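Local coordinates for interphotoreceptor retinoid-binding protein (Xenopus laevis, PDB 1J7X), which probably binds retinoids in the interphotoreceptor matrix, carrying them between photoreceptors and the retinal pigment epithelium during the visual cycle, at residues C12-N17 and V256-I261. Numbering follows the deposited sequence.
Sequences CDILAN and VTVPII
I14 reaches from the helix to the strand with one methyl, CG2, which faces two valines. Its closer neighbour is V258, whose CG2 stands 3.9 Å from I14 CG2; V256 CG1 lies 4.2 Å from the same I14 CG2. CB of I14, V256 and V258 all project toward the opposing segment, as expected for V256 and V258, alternate residues on one side of a strand. CB of T257, between them, points away; its side chain touches S244 and V246 of strand 244-248. The two valines present different branches. V258 has CG1 anti to its backbone N (chi1 -179°), which leaves CG2 beside that N and turned to the isoleucine; V256 instead offers CG1. I14 and V256 run past one another in opposite senses, whereas I14 and V258 meet at a slant. On the helix, CG2 of I14 sits anti to the backbone N, and the longer CG1–CD1 arm takes no part in the methyl contacts. L15 CD2 comes no closer than 4.7 Å to V258 CG2, and L15 packs on I25 of helix 25-31. F247 of strand 244-248 also touches I14, and V256 and V258 are held in the antiparallel sheet by backbone bonds to F247 and K245. The contact thus joins helix 2-18, in the N-terminal S41-associated region of IRBP, to the long strand 254-265 in the peptidase S41 region, 239 residues on at the closest ends. With methyl groups alone in touch and just 133 Å² buried, it is nonpolar and undirected, resting on dispersion and exclusion of water.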
ATOM      1  N   CYS A  12      24.994   3.710  11.076  1.00 25.47           N
ATOM      2  CA  CYS A  12      24.487   4.081  12.381  1.00 27.26           C
ATOM      3  C   CYS A  12      23.913   5.476  12.411  1.00 28.19           C
ATOM      4  O   CYS A  12      22.918   5.689  13.079  1.00 30.71           O
ATOM      5  CB  CYS A  12      25.632   3.953  13.421  1.00 28.34           C
ATOM      6  SG  CYS A  12      25.946   2.248  13.768  1.00 31.76           S
ATOM      7  N   ASP A  13      24.517   6.392  11.698  1.00 29.73           N
ATOM      8  CA  ASP A  13      23.995   7.726  11.636  1.00 33.74           C
ATOM      9  C   ASP A  13      22.615   7.724  10.902  1.00 31.82           C
ATOM     10  O   ASP A  13      21.644   8.330  11.358  1.00 31.24           O
ATOM     11  CB  ASP A  13      24.987   8.599  10.899  1.00 36.09           C
ATOM     12  CG  ASP A  13      24.600  10.059  10.904  1.00 45.68           C
ATOM     13  OD1 ASP A  13      24.238  10.567  11.996  1.00 52.08           O
ATOM     14  OD2 ASP A  13      24.657  10.754   9.829  1.00 53.86           O
ATOM     15  N   ILE A  14      22.585   7.060   9.769  1.00 29.20           N
ATOM     16  CA  ILE A  14      21.365   7.026   9.001  1.00 28.12           C
ATOM     17  C   ILE A  14      20.240   6.464   9.865  1.00 27.01           C
ATOM     18  O   ILE A  14      19.181   7.030   9.893  1.00 28.97           O
ATOM     19  CB  ILE A  14      21.549   6.106   7.766  1.00 27.72           C
ATOM     20  CG1 ILE A  14      22.646   6.597   6.790  1.00 28.33           C
ATOM     21  CG2 ILE A  14      20.218   5.922   7.103  1.00 27.47           C
ATOM     22  CD1 ILE A  14      22.396   7.853   6.230  1.00 40.77           C
ATOM     23  N   LEU A  15      20.464   5.323  10.511  1.00 25.34           N
ATOM     24  CA  LEU A  15      19.479   4.634  11.358  1.00 25.94           C
ATOM     25  C   LEU A  15      18.988   5.516  12.487  1.00 28.66           C
ATOM     26  O   LEU A  15      17.834   5.679  12.650  1.00 29.01           O
ATOM     27  CB  LEU A  15      20.065   3.370  11.916  1.00 25.03           C
ATOM     28  CG  LEU A  15      20.416   2.268  10.957  1.00 22.78           C
ATOM     29  CD1 LEU A  15      21.147   1.174  11.660  1.00 28.50           C
ATOM     30  CD2 LEU A  15      19.127   1.782  10.325  1.00 25.00           C
ATOM     31  N   ALA A  16      19.909   6.184  13.211  1.00 30.10           N
ATOM     32  CA  ALA A  16      19.547   7.008  14.352  1.00 30.42           C
ATOM     33  C   ALA A  16      18.597   8.116  13.958  1.00 30.76           C
ATOM     34  O   ALA A  16      17.681   8.454  14.639  1.00 30.60           O
ATOM     35  CB  ALA A  16      20.831   7.613  14.995  1.00 29.91           C
ATOM     36  N   ASN A  17      18.813   8.684  12.795  1.00 32.07           N
ATOM     37  CA  ASN A  17      18.002   9.807  12.380  1.00 32.38           C
ATOM     38  C   ASN A  17      16.790   9.488  11.506  1.00 30.49           C
ATOM     39  O   ASN A  17      15.895  10.284  11.456  1.00 29.01           O
ATOM     40  CB  ASN A  17      18.844  10.757  11.649  1.00 32.96           C
ATOM     41  CG  ASN A  17      19.966  11.300  12.538  1.00 36.43           C
ATOM     42  OD1 ASN A  17      19.694  11.760  13.674  1.00 40.96           O
ATOM     43  ND2 ASN A  17      21.194  11.261  12.036  1.00 38.90           N
ATOM     44  N   VAL A 256      21.560   1.929   1.505  1.00 21.99           N
ATOM     45  CA  VAL A 256      20.612   1.358   2.458  1.00 22.77           C
ATOM     46  C   VAL A 256      19.185   1.914   2.316  1.00 19.56           C
ATOM     47  O   VAL A 256      18.950   3.096   2.251  1.00 21.60           O
ATOM     48  CB  VAL A 256      21.134   1.430   3.935  1.00 21.03           C
ATOM     49  CG1 VAL A 256      21.113   2.885   4.406  1.00 20.05           C
ATOM     50  CG2 VAL A 256      20.257   0.618   4.896  1.00 23.60           C
ATOM     51  N   THR A 257      18.163   1.035   2.230  1.00 18.38           N
ATOM     52  CA  THR A 257      16.790   1.447   2.229  1.00 20.05           C
ATOM     53  C   THR A 257      16.282   1.317   3.576  1.00 18.75           C
ATOM     54  O   THR A 257      16.468   0.265   4.236  1.00 18.29           O
ATOM     55  CB  THR A 257      15.880   0.519   1.322  1.00 22.76           C
ATOM     56  OG1 THR A 257      16.370   0.520   0.011  1.00 25.44           O
ATOM     57  CG2 THR A 257      14.442   1.054   1.274  1.00 21.82           C
ATOM     58  N   VAL A 258      15.782   2.430   4.051  1.00 17.96           N
ATOM     59  CA  VAL A 258      15.301   2.544   5.413  1.00 20.93           C
ATOM     60  C   VAL A 258      13.856   2.947   5.549  1.00 20.54           C
ATOM     61  O   VAL A 258      13.422   3.956   4.977  1.00 20.95           O
ATOM     62  CB  VAL A 258      16.181   3.581   6.197  1.00 19.06           C
ATOM     63  CG1 VAL A 258      15.705   3.682   7.601  1.00 20.20           C
ATOM     64  CG2 VAL A 258      17.621   3.183   6.129  1.00 20.28           C
ATOM     65  N   PRO A 259      13.047   2.156   6.269  1.00 21.30           N
ATOM     66  CA  PRO A 259      11.676   2.574   6.446  1.00 21.88           C
ATOM     67  C   PRO A 259      11.612   3.757   7.356  1.00 24.69           C
ATOM     68  O   PRO A 259      12.163   3.668   8.395  1.00 25.08           O
ATOM     69  CB  PRO A 259      11.010   1.348   7.060  1.00 21.38           C
ATOM     70  CG  PRO A 259      12.167   0.672   7.808  1.00 21.42           C
ATOM     71  CD  PRO A 259      13.296   0.840   6.883  1.00 22.00           C
ATOM     72  N   ILE A 260      11.085   4.882   6.892  1.00 24.92           N
ATOM     73  CA  ILE A 260      10.983   6.081   7.713  1.00 24.46           C
ATOM     74  C   ILE A 260       9.596   6.223   8.278  1.00 27.09           C
ATOM     75  O   ILE A 260       9.342   7.033   9.139  1.00 26.81           O
ATOM     76  CB  ILE A 260      11.314   7.319   6.902  1.00 25.45           C
ATOM     77  CG1 ILE A 260      10.222   7.503   5.785  1.00 28.68           C
ATOM     78  CG2 ILE A 260      12.705   7.251   6.244  1.00 22.42           C
ATOM     79  CD1 ILE A 260      10.348   8.817   5.031  1.00 35.94           C
ATOM     80  N   ILE A 261       8.655   5.382   7.848  1.00 25.27           N
ATOM     81  CA  ILE A 261       7.336   5.481   8.347  1.00 24.17           C
ATOM     82  C   ILE A 261       6.835   4.181   8.840  1.00 25.00           C
ATOM     83  O   ILE A 261       7.045   3.124   8.160  1.00 23.62           O
ATOM     84  CB  ILE A 261       6.440   5.917   7.126  1.00 25.34           C
ATOM     85  CG1 ILE A 261       6.589   7.394   6.851  1.00 29.96           C
ATOM     86  CG2 ILE A 261       5.005   5.586   7.385  1.00 27.93           C
ATOM     87  CD1 ILE A 261       6.056   7.864   5.537  1.00 32.08           C
TER